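Local coordinates for protein transcriptional regulator, PadR family (Enterococcus faecalis, PDB 3HHH) that probably binds DNA through a winged helix-turn-helix domain and regulates transcription, as expected of a PadR-family regulator, at residues B[26-31]-B[75-80]. Sequence-based numbering, arbitrary orientation.
Sequences ETYGYE and RKFYRL. With SO4 (sulfate ion), chain E.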
loop_
_atom_site.group_PDB
_atom_site.type_symbol
_atom_site.label_atom_id
_atom_site.label_comp_id
_atom_site.label_asym_id
_atom_site.label_seq_id
_atom_site.Cartn_x
_atom_site.Cartn_y
_atom_site.Cartn_z
ATOM N N GLU B 26 -1.182 -16.123 -19.050
ATOM C CA GLU B 26 -0.403 -17.162 -18.372
ATOM C C GLU B 26 1.072 -16.774 -18.438
ATOM O O GLU B 26 1.558 -16.347 -19.490
ATOM C CB GLU B 26 -0.616 -18.533 -19.021
ATOM C CG GLU B 26 -0.149 -19.702 -18.155
ATOM C CD GLU B 26 0.027 -21.003 -18.923
ATOM O OE1 GLU B 26 -0.185 -22.075 -18.318
ATOM O OE2 GLU B 26 0.385 -20.961 -20.121
ATOM N N THR B 27 1.783 -16.926 -17.325
ATOM C CA THR B 27 3.056 -16.236 -17.160
ATOM C C THR B 27 3.976 -16.867 -16.112
ATOM O O THR B 27 3.556 -17.727 -15.341
ATOM C CB THR B 27 2.784 -14.772 -16.749
ATOM O OG1 THR B 27 4.001 -14.019 -16.751
ATOM C CG2 THR B 27 2.143 -14.720 -15.368
ATOM N N TYR B 28 5.228 -16.412 -16.093
ATOM C CA TYR B 28 6.210 -16.845 -15.098
ATOM C C TYR B 28 7.006 -15.648 -14.558
ATOM O O TYR B 28 7.087 -14.600 -15.203
ATOM C CB TYR B 28 7.157 -17.890 -15.696
ATOM C CG TYR B 28 7.983 -17.362 -16.839
ATOM C CD1 TYR B 28 7.444 -17.257 -18.114
ATOM C CD2 TYR B 28 9.302 -16.955 -16.646
ATOM C CE1 TYR B 28 8.190 -16.770 -19.170
ATOM C CE2 TYR B 28 10.060 -16.460 -17.701
ATOM C CZ TYR B 28 9.494 -16.369 -18.960
ATOM O OH TYR B 28 10.222 -15.882 -20.021
ATOM N N GLY B 29 7.597 -15.829 -13.378
ATOM C CA GLY B 29 8.311 -14.772 -12.650
ATOM C C GLY B 29 8.976 -13.676 -13.466
ATOM O O GLY B 29 8.767 -12.493 -13.203
ATOM N N TYR B 30 9.784 -14.058 -14.451
ATOM C CA TYR B 30 10.545 -13.079 -15.230
ATOM C C TYR B 30 9.621 -12.188 -16.055
ATOM O O TYR B 30 9.815 -10.976 -16.106
ATOM C CB TYR B 30 11.564 -13.768 -16.149
ATOM C CG TYR B 30 12.586 -12.822 -16.750
ATOM C CD1 TYR B 30 12.279 -12.051 -17.876
ATOM C CD2 TYR B 30 13.856 -12.694 -16.195
ATOM C CE1 TYR B 30 13.209 -11.178 -18.427
ATOM C CE2 TYR B 30 14.794 -11.823 -16.743
ATOM C CZ TYR B 30 14.464 -11.070 -17.857
ATOM O OH TYR B 30 15.387 -10.207 -18.398
ATOM N N GLU B 31 8.634 -12.798 -16.711
ATOM C CA GLU B 31 7.629 -12.053 -17.477
ATOM C C GLU B 31 6.884 -11.076 -16.581
ATOM O O GLU B 31 6.719 -9.912 -16.933
ATOM C CB GLU B 31 6.614 -13.000 -18.126
ATOM C CG GLU B 31 7.028 -13.561 -19.473
ATOM C CD GLU B 31 6.023 -14.569 -20.026
ATOM O OE1 GLU B 31 5.138 -15.016 -19.266
ATOM O OE2 GLU B 31 6.129 -14.928 -21.220
ATOM N N ARG B 75 9.853 -23.800 -17.417
ATOM C CA ARG B 75 9.572 -22.654 -16.559
ATOM C C ARG B 75 8.271 -22.892 -15.818
ATOM O O ARG B 75 7.409 -23.624 -16.296
ATOM C CB ARG B 75 9.469 -21.372 -17.387
ATOM C CG ARG B 75 10.797 -20.693 -17.648
ATOM C CD ARG B 75 10.678 -19.691 -18.775
ATOM N NE ARG B 75 11.927 -18.963 -19.008
ATOM C CZ ARG B 75 12.170 -18.180 -20.062
ATOM N NH1 ARG B 75 11.249 -18.003 -21.008
ATOM N NH2 ARG B 75 13.342 -17.561 -20.172
ATOM N N LYS B 76 8.134 -22.263 -14.656
ATOM C CA LYS B 76 6.939 -22.409 -13.832
ATOM C C LYS B 76 5.911 -21.341 -14.228
ATOM O O LYS B 76 6.047 -20.172 -13.872
ATOM C CB LYS B 76 7.317 -22.317 -12.348
ATOM C CG LYS B 76 6.298 -22.915 -11.392
ATOM C CD LYS B 76 6.923 -23.190 -10.030
ATOM C CE LYS B 76 5.880 -23.621 -9.006
ATOM N NZ LYS B 76 6.487 -24.345 -7.849
ATOM N N PHE B 77 4.896 -21.759 -14.983
ATOM C CA PHE B 77 3.859 -20.859 -15.491
ATOM C C PHE B 77 2.642 -20.836 -14.566
ATOM O O PHE B 77 2.292 -21.858 -13.972
ATOM C CB PHE B 77 3.427 -21.280 -16.899
ATOM C CG PHE B 77 4.450 -20.984 -17.959
ATOM C CD1 PHE B 77 4.444 -19.767 -18.625
ATOM C CD2 PHE B 77 5.414 -21.922 -18.295
ATOM C CE1 PHE B 77 5.383 -19.488 -19.608
ATOM C CE2 PHE B 77 6.361 -21.652 -19.279
ATOM C CZ PHE B 77 6.345 -20.430 -19.934
ATOM N N TYR B 78 1.993 -19.675 -14.469
ATOM C CA TYR B 78 0.890 -19.466 -13.525
ATOM C C TYR B 78 -0.427 -19.094 -14.203
ATOM O O TYR B 78 -0.442 -18.532 -15.296
ATOM C CB TYR B 78 1.250 -18.360 -12.526
ATOM C CG TYR B 78 2.430 -18.678 -11.642
ATOM C CD1 TYR B 78 2.249 -19.227 -10.374
ATOM C CD2 TYR B 78 3.730 -18.426 -12.069
ATOM C CE1 TYR B 78 3.335 -19.519 -9.556
ATOM C CE2 TYR B 78 4.824 -18.715 -11.259
ATOM C CZ TYR B 78 4.620 -19.258 -10.005
ATOM O OH TYR B 78 5.705 -19.540 -9.207
ATOM N N ARG B 79 -1.531 -19.403 -13.527
ATOM C CA ARG B 79 -2.859 -18.971 -13.951
ATOM C C ARG B 79 -3.778 -18.876 -12.736
ATOM O O ARG B 79 -3.599 -19.595 -11.753
ATOM C CB ARG B 79 -3.445 -19.924 -15.002
ATOM C CG ARG B 79 -3.536 -21.387 -14.567
ATOM C CD ARG B 79 -3.908 -22.303 -15.729
ATOM N NE ARG B 79 -3.868 -23.723 -15.350
ATOM C CZ ARG B 79 -2.815 -24.537 -15.488
ATOM N NH1 ARG B 79 -1.667 -24.104 -16.005
ATOM N NH2 ARG B 79 -2.912 -25.808 -15.102
ATOM N N LEU B 80 -4.753 -17.975 -12.804
ATOM C CA LEU B 80 -5.667 -17.748 -11.689
ATOM C C LEU B 80 -6.664 -18.888 -11.530
ATOM O O LEU B 80 -7.199 -19.402 -12.510
ATOM C CB LEU B 80 -6.439 -16.441 -11.882
ATOM C CG LEU B 80 -5.641 -15.138 -11.852
ATOM C CD1 LEU B 80 -6.604 -13.964 -11.846
ATOM C CD2 LEU B 80 -4.708 -15.079 -10.643
HETATM S S SO4 E . 11.222 -20.303 -13.445
HETATM O O1 SO4 E . 11.929 -20.985 -14.524
HETATM O O2 SO4 E . 10.391 -21.256 -12.709
HETATM O O3 SO4 E . 12.209 -19.712 -12.542
HETATM O O4 SO4 E . 10.374 -19.257 -14.015
#
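Thr-27 and Tyr-78 join the turn before helix 29-37 to strand 74-80 of the wing, the two-stranded hairpin of a winged helix-turn-helix fold, consistent with the helix-turn-helix clan of this family. The backbone link is a single antiparallel bridge, a hydrogen-bonded pair, on the side of strand 74-80 away from strand 62-69. Tyr-78 N donates to Thr-27 O at 2.6 Å, while the return bond from Thr-27 N to Tyr-78 O is weak at 3.4 Å. Thr-27 O also receives the CA-H of Phe-77 and lies in plane at the edge of the Tyr-78 ring.

The aromatic contacts centre on Tyr-28, whose CG sits between the backbone N and the carbonyl carbon (chi1 63°), which lays the ring alongside Phe-77. The Tyr-28 ring turns its edge to the face of Phe-77 in an offset edge-to-face pair, planes at 72°, with CD1 of Tyr-28 3.4 Å from CE1 of Phe-77. Over one Tyr-28 face runs the extended Arg-75 chain, its CD 3.5 Å from the ring centroid in a CH-pi contact; the guanidinium is nearly parallel to the ring, planes 19° apart.

Among the polar and charged groups, a sulfate, probably from the crystallisation liquor, accepts a hydrogen bond from Lys-76 N. Glu-31 OE1 accepts a hydrogen bond from Thr-27 OG1 through its anti lone pair, tying the turn to the first part of the helix. Glu-26 and Arg-79 lie side by side; their stronger partners are Lys-67 and Glu-65 on strand 62-69. Between them runs a salt bridge whose hydrogen bond, Arg-79 NH1 to Glu-26 OE1 at 3.4 Å, is weak.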